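Local coordinates for FixK2 protein (Bradyrhizobium japonicum, PDB 4I2O) that probably acts as a DNA-binding transcription factor of the CRP/FNR superfamily, regulating genes linked to nitrogen fixation, at residues A[92-97]-A[132-137]; A[160-165]-A[225-230]. The protein carries 1 engineered substitution. One frame throughout, in Å; residues are numbered along the deposited sequence.

Contact 1: A[92-97]-A[132-137]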
loop_
_atom_site.group_PDB
_atom_site.type_symbol
_atom_site.label_atom_id
_atom_site.label_comp_id
_atom_site.label_asym_id
_atom_site.label_seq_id
_atom_site.Cartn_x
_atom_site.Cartn_y
_atom_site.Cartn_z
ATOM N N PHE A 92 0.141 -12.507 10.489
ATOM C CA PHE A 92 0.425 -11.068 10.513
ATOM C C PHE A 92 1.634 -10.793 11.394
ATOM O O PHE A 92 2.094 -11.648 12.177
ATOM C CB PHE A 92 -0.811 -10.250 10.955
ATOM C CG PHE A 92 -1.232 -10.495 12.403
ATOM C CD1 PHE A 92 -0.835 -9.611 13.404
ATOM C CD2 PHE A 92 -2.043 -11.581 12.751
ATOM C CE1 PHE A 92 -1.217 -9.798 14.714
ATOM C CE2 PHE A 92 -2.431 -11.824 14.102
ATOM C CZ PHE A 92 -2.029 -10.929 15.098
ATOM N N GLY A 93 2.176 -9.602 11.230
ATOM C CA GLY A 93 3.298 -9.131 12.027
ATOM C C GLY A 93 4.647 -9.524 11.490
ATOM O O GLY A 93 5.662 -9.256 12.145
ATOM N N LEU A 94 4.680 -10.180 10.319
ATOM C CA LEU A 94 5.939 -10.535 9.657
ATOM C C LEU A 94 6.615 -9.283 9.100
ATOM O O LEU A 94 5.995 -8.507 8.351
ATOM C CB LEU A 94 5.709 -11.540 8.511
ATOM C CG LEU A 94 6.990 -12.012 7.782
ATOM C CD1 LEU A 94 7.954 -12.806 8.676
ATOM C CD2 LEU A 94 6.566 -12.796 6.542
ATOM N N GLU A 95 7.863 -9.072 9.502
ATOM C CA GLU A 95 8.653 -7.941 9.006
ATOM C C GLU A 95 10.009 -8.403 8.571
ATOM O O GLU A 95 10.679 -9.263 9.234
ATOM C CB GLU A 95 8.777 -6.833 10.058
ATOM C CG GLU A 95 7.407 -6.248 10.494
ATOM C CD GLU A 95 6.910 -5.085 9.616
ATOM O OE1 GLU A 95 7.589 -4.737 8.622
ATOM O OE2 GLU A 95 5.834 -4.530 9.923
ATOM N N SER A 96 10.454 -7.852 7.432
ATOM C CA SER A 96 11.778 -8.150 6.989
ATOM C C SER A 96 12.701 -7.312 7.858
ATOM O O SER A 96 13.806 -7.733 8.217
ATOM C CB SER A 96 11.938 -7.724 5.533
ATOM O OG SER A 96 13.301 -7.682 5.193
ATOM N N GLY A 97 12.246 -6.104 8.174
ATOM C CA GLY A 97 13.061 -5.187 8.951
ATOM C C GLY A 97 12.883 -5.445 10.439
ATOM O O GLY A 97 12.279 -6.451 10.843
ATOM N N ARG A 132 11.601 -18.522 0.649
ATOM C CA ARG A 132 10.763 -18.167 -0.473
ATOM C C ARG A 132 9.317 -17.888 -0.036
ATOM O O ARG A 132 8.630 -16.978 -0.536
ATOM C CB ARG A 132 10.835 -19.318 -1.473
ATOM C CG ARG A 132 10.045 -19.091 -2.732
ATOM C CD ARG A 132 10.723 -18.006 -3.540
ATOM N NE ARG A 132 9.897 -17.536 -4.644
ATOM C CZ ARG A 132 8.935 -16.626 -4.512
ATOM N NH1 ARG A 132 8.663 -16.087 -3.312
ATOM N NH2 ARG A 132 8.246 -16.261 -5.590
ATOM N N LYS A 133 8.847 -18.666 0.928
ATOM C CA LYS A 133 7.475 -18.476 1.458
ATOM C C LYS A 133 7.389 -17.181 2.244
ATOM O O LYS A 133 6.392 -16.449 2.148
ATOM C CB LYS A 133 7.141 -19.675 2.360
ATOM C CG LYS A 133 5.863 -19.441 3.153
ATOM N N LEU A 134 8.435 -16.856 3.000
ATOM C CA LEU A 134 8.446 -15.564 3.716
ATOM C C LEU A 134 8.349 -14.376 2.757
ATOM O O LEU A 134 7.524 -13.462 2.927
ATOM C CB LEU A 134 9.675 -15.452 4.627
ATOM C CG LEU A 134 9.702 -16.407 5.845
ATOM C CD1 LEU A 134 11.044 -16.262 6.543
ATOM C CD2 LEU A 134 8.465 -16.218 6.872
ATOM N N TRP A 135 9.187 -14.391 1.721
ATOM C CA TRP A 135 9.086 -13.372 0.658
ATOM C C TRP A 135 7.676 -13.358 0.068
ATOM O O TRP A 135 7.045 -12.297 -0.081
ATOM C CB TRP A 135 10.095 -13.715 -0.432
ATOM C CG TRP A 135 10.169 -12.681 -1.506
ATOM C CD1 TRP A 135 9.674 -11.393 -1.476
ATOM C CD2 TRP A 135 10.749 -12.872 -2.792
ATOM N NE1 TRP A 135 9.976 -10.771 -2.689
ATOM C CE2 TRP A 135 10.613 -11.674 -3.508
ATOM C CE3 TRP A 135 11.363 -13.961 -3.408
ATOM C CZ2 TRP A 135 11.102 -11.524 -4.830
ATOM C CZ3 TRP A 135 11.845 -13.807 -4.740
ATOM C CH2 TRP A 135 11.700 -12.603 -5.412
ATOM N N ALA A 136 7.141 -14.534 -0.254
ATOM C CA ALA A 136 5.765 -14.593 -0.795
ATOM C C ALA A 136 4.752 -13.981 0.157
ATOM O O ALA A 136 3.815 -13.331 -0.292
ATOM C CB ALA A 136 5.381 -16.049 -1.153
ATOM N N MET A 137 4.908 -14.185 1.470
ATOM C CA MET A 137 3.944 -13.572 2.405
ATOM C C MET A 137 3.967 -12.060 2.296
ATOM O O MET A 137 2.909 -11.397 2.178
ATOM C CB MET A 137 4.241 -14.040 3.845
ATOM C CG MET A 137 3.954 -15.559 3.964
ATOM S SD MET A 137 4.552 -16.428 5.442
ATOM C CE MET A 137 3.900 -15.315 6.682
#
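L94 reaches from segment 92-97 onto helix 128-154, where its CD1 faces L134 and its CD2 sits between L134 and M137. The L94 side chain runs roughly at right angles to both partners and touches them through its two methyls. CD1 of L94 lies 3.9 Å from CD2 of L134. CD2 of L94 sits 3.7 Å from CE of M137. The same CD2 of L94 is 3.8 Å from the main-chain O of L134. CG of L94 is anti to the backbone N (chi1 -178°), which extends the branch toward the helix. The thioether chain of M137 bends at chi3 (50°), and the terminal methyl comes back beside the leucine while CB touches it from the helix side. No hydrogen bond spans the two segments, and the contact rests on van der Waals packing, chiefly of apolar side chains. L94 also packs on W135 of the second subunit, as L134 does, so the contact borders the dimer interface formed along this long helix in the CRP/FNR family. At the start of the segment, F92 ends strand 91-92, pairing with Y62, and L94 touches V61 of strand 60-64; the leucine thus bridges the cyclic nucleotide-binding-type β-roll and helix 128-154.

Contact 2: A[160-165]-A[225-230]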
loop_
_atom_site.group_PDB
_atom_site.type_symbol
_atom_site.label_atom_id
_atom_site.label_comp_id
_atom_site.label_asym_id
_atom_site.label_seq_id
_atom_site.Cartn_x
_atom_site.Cartn_y
_atom_site.Cartn_z
ATOM N N ARG A 160 -15.947 1.854 -2.799
ATOM C CA ARG A 160 -15.158 1.354 -1.687
ATOM C C ARG A 160 -15.963 0.392 -0.858
ATOM O O ARG A 160 -15.451 -0.658 -0.448
ATOM C CB ARG A 160 -14.683 2.489 -0.761
ATOM C CG ARG A 160 -13.787 3.543 -1.489
ATOM C CD ARG A 160 -13.439 4.690 -0.565
ATOM N NE ARG A 160 -12.758 5.715 -1.439
ATOM C CZ ARG A 160 -11.825 6.575 -1.030
ATOM N NH1 ARG A 160 -11.405 6.597 0.234
ATOM N NH2 ARG A 160 -11.298 7.441 -1.928
ATOM N N VAL A 161 -17.195 0.746 -0.568
ATOM C CA VAL A 161 -18.005 -0.164 0.260
ATOM C C VAL A 161 -18.332 -1.477 -0.439
ATOM O O VAL A 161 -18.268 -2.559 0.169
ATOM C CB VAL A 161 -19.320 0.566 0.707
ATOM C CG1 VAL A 161 -20.311 -0.442 1.424
ATOM C CG2 VAL A 161 -18.932 1.687 1.728
ATOM N N ALA A 162 -18.614 -1.417 -1.727
ATOM C CA ALA A 162 -18.889 -2.638 -2.463
ATOM C C ALA A 162 -17.613 -3.480 -2.526
ATOM O O ALA A 162 -17.678 -4.702 -2.406
ATOM C CB ALA A 162 -19.368 -2.302 -3.855
ATOM N N THR A 163 -16.461 -2.834 -2.723
ATOM C CA THR A 163 -15.190 -3.619 -2.714
ATOM C C THR A 163 -15.052 -4.347 -1.375
ATOM O O THR A 163 -14.751 -5.540 -1.336
ATOM C CB THR A 163 -13.968 -2.717 -2.921
ATOM O OG1 THR A 163 -14.134 -2.129 -4.189
ATOM C CG2 THR A 163 -12.651 -3.582 -2.950
ATOM N N PHE A 164 -15.265 -3.614 -0.286
ATOM C CA PHE A 164 -15.116 -4.138 1.058
ATOM C C PHE A 164 -16.048 -5.319 1.254
ATOM O O PHE A 164 -15.628 -6.402 1.748
ATOM C CB PHE A 164 -15.429 -3.047 2.081
ATOM C CG PHE A 164 -15.644 -3.580 3.486
ATOM C CD1 PHE A 164 -14.513 -3.899 4.287
ATOM C CD2 PHE A 164 -16.916 -3.734 3.993
ATOM C CE1 PHE A 164 -14.653 -4.376 5.587
ATOM C CE2 PHE A 164 -17.117 -4.251 5.326
ATOM C CZ PHE A 164 -15.957 -4.553 6.123
ATOM N N LEU A 165 -17.331 -5.171 0.933
ATOM C CA LEU A 165 -18.291 -6.298 1.128
ATOM C C LEU A 165 -17.903 -7.550 0.342
ATOM O O LEU A 165 -17.980 -8.680 0.829
ATOM C CB LEU A 165 -19.654 -5.886 0.662
ATOM C CG LEU A 165 -20.326 -4.863 1.574
ATOM C CD1 LEU A 165 -21.555 -4.182 0.892
ATOM C CD2 LEU A 165 -20.668 -5.453 2.970
ATOM N N GLN A 225 -23.214 -10.211 -8.212
ATOM C CA GLN A 225 -22.971 -9.565 -9.512
ATOM C C GLN A 225 -23.347 -8.090 -9.478
ATOM O O GLN A 225 -22.567 -7.224 -9.947
ATOM C CB GLN A 225 -23.730 -10.287 -10.636
ATOM C CG GLN A 225 -23.352 -9.831 -12.046
ATOM C CD GLN A 225 -21.858 -9.919 -12.300
ATOM O OE1 GLN A 225 -21.262 -11.011 -12.213
ATOM N NE2 GLN A 225 -21.237 -8.774 -12.605
ATOM N N ARG A 226 -24.524 -7.781 -8.940
ATOM C CA ARG A 226 -24.909 -6.369 -8.862
ATOM C C ARG A 226 -23.937 -5.576 -8.034
ATOM O O ARG A 226 -23.659 -4.416 -8.318
ATOM C CB ARG A 226 -26.313 -6.192 -8.301
ATOM C CG ARG A 226 -27.401 -6.398 -9.341
ATOM C CD ARG A 226 -28.807 -6.353 -8.727
ATOM N NE ARG A 226 -29.218 -5.006 -8.345
ATOM C CZ ARG A 226 -30.146 -4.760 -7.427
ATOM N NH1 ARG A 226 -30.738 -5.781 -6.787
ATOM N NH2 ARG A 226 -30.461 -3.503 -7.137
ATOM N N LEU A 227 -23.418 -6.187 -6.975
ATOM C CA LEU A 227 -22.471 -5.480 -6.117
ATOM C C LEU A 227 -21.124 -5.325 -6.810
ATOM O O LEU A 227 -20.452 -4.289 -6.650
ATOM C CB LEU A 227 -22.313 -6.222 -4.761
ATOM C CG LEU A 227 -21.650 -5.541 -3.585
ATOM C CD1 LEU A 227 -22.478 -4.330 -3.142
ATOM C CD2 LEU A 227 -21.469 -6.541 -2.425
ATOM N N HIS A 228 -20.702 -6.354 -7.558
ATOM C CA HIS A 228 -19.465 -6.257 -8.336
ATOM C C HIS A 228 -19.622 -5.111 -9.332
ATOM O O HIS A 228 -18.654 -4.393 -9.617
ATOM C CB HIS A 228 -19.280 -7.502 -9.199
ATOM C CG HIS A 228 -18.024 -8.257 -8.932
ATOM N ND1 HIS A 228 -16.790 -7.825 -9.368
ATOM C CD2 HIS A 228 -17.816 -9.442 -8.296
ATOM C CE1 HIS A 228 -15.872 -8.706 -8.997
ATOM N NE2 HIS A 228 -16.466 -9.692 -8.342
ATOM N N ASN A 229 -20.813 -4.937 -9.899
ATOM C CA ASN A 229 -20.990 -3.808 -10.859
ATOM C C ASN A 229 -20.869 -2.413 -10.267
ATOM O O ASN A 229 -20.826 -1.426 -11.030
ATOM C CB ASN A 229 -22.342 -3.853 -11.561
ATOM C CG ASN A 229 -22.511 -5.079 -12.387
ATOM O OD1 ASN A 229 -21.533 -5.759 -12.716
ATOM N ND2 ASN A 229 -23.762 -5.420 -12.684
ATOM N N LEU A 230 -20.927 -2.327 -8.943
ATOM C CA LEU A 230 -20.818 -1.052 -8.249
ATOM C C LEU A 230 -19.399 -0.807 -7.789
ATOM O O LEU A 230 -19.103 0.267 -7.267
ATOM C CB LEU A 230 -21.727 -1.034 -7.021
ATOM C CG LEU A 230 -23.234 -1.097 -7.317
ATOM C CD1 LEU A 230 -23.967 -1.049 -6.002
ATOM C CD2 LEU A 230 -23.668 0.086 -8.189
#
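A162 and L165, one turn apart on helix 157-172, receive the side chain of L227 from the short helix 224-228. At the start of segment 225-230, Q225 bonds within the segment, NE2 of Q225 to OD1 of N229 at 3.0 Å; the donor is tilted 34° from the carbonyl plane of N229. R226 turns to the adjoining loop, where NH2 is hydrogen-bonded to O of Q208. L227 carries most of the contact. With CG anti to the backbone N (chi1 -166°), its fork opens over the partner helix: CD1 of L227 lies 3.8 Å from CB of A162. CD2 of L227 is 3.6 Å from CB of L165. The small methyl of A162 lets the backbones come close, and CB of A162 stands 3.6 Å from O of L227. This joins the first and last helices of the Crp-like winged helix-turn-helix domain, whose helix 195-207 packs against L165 through L202 and L205. Shortening L227 to an alanine removes both methyls, which would probably cost A162 and L165 much of their packing against this helix and open a gap between the two helices. Past H228 and N229, L230 closes the segment with CB of L230 4.1 Å from CB of A162, while its side chain also touches L205.

How the contacts relate
From the N terminus, the chain lays down the first strands of the β-roll, and contact 1 closes a 34-residue connection that starts after segment 92-97, contains the last two strands of the roll, 103-106 and 110-116, and helix 117-126, and returns on helix 128-154. Contact 2 opens later, on helix 157-172, which directly follows that long helix; its 59-residue loop holds helices 184-191 and 195-207 and the small three-stranded sheet, and ends at helix 224-228. The two loops therefore stand in series, neither nested nor crossed. The centres of the two contacts are about 30 Å apart, on opposite sides of the chain's centre: contact 1 ties the β-roll to helix 128-154, contact 2 the two ends of the DNA-binding domain.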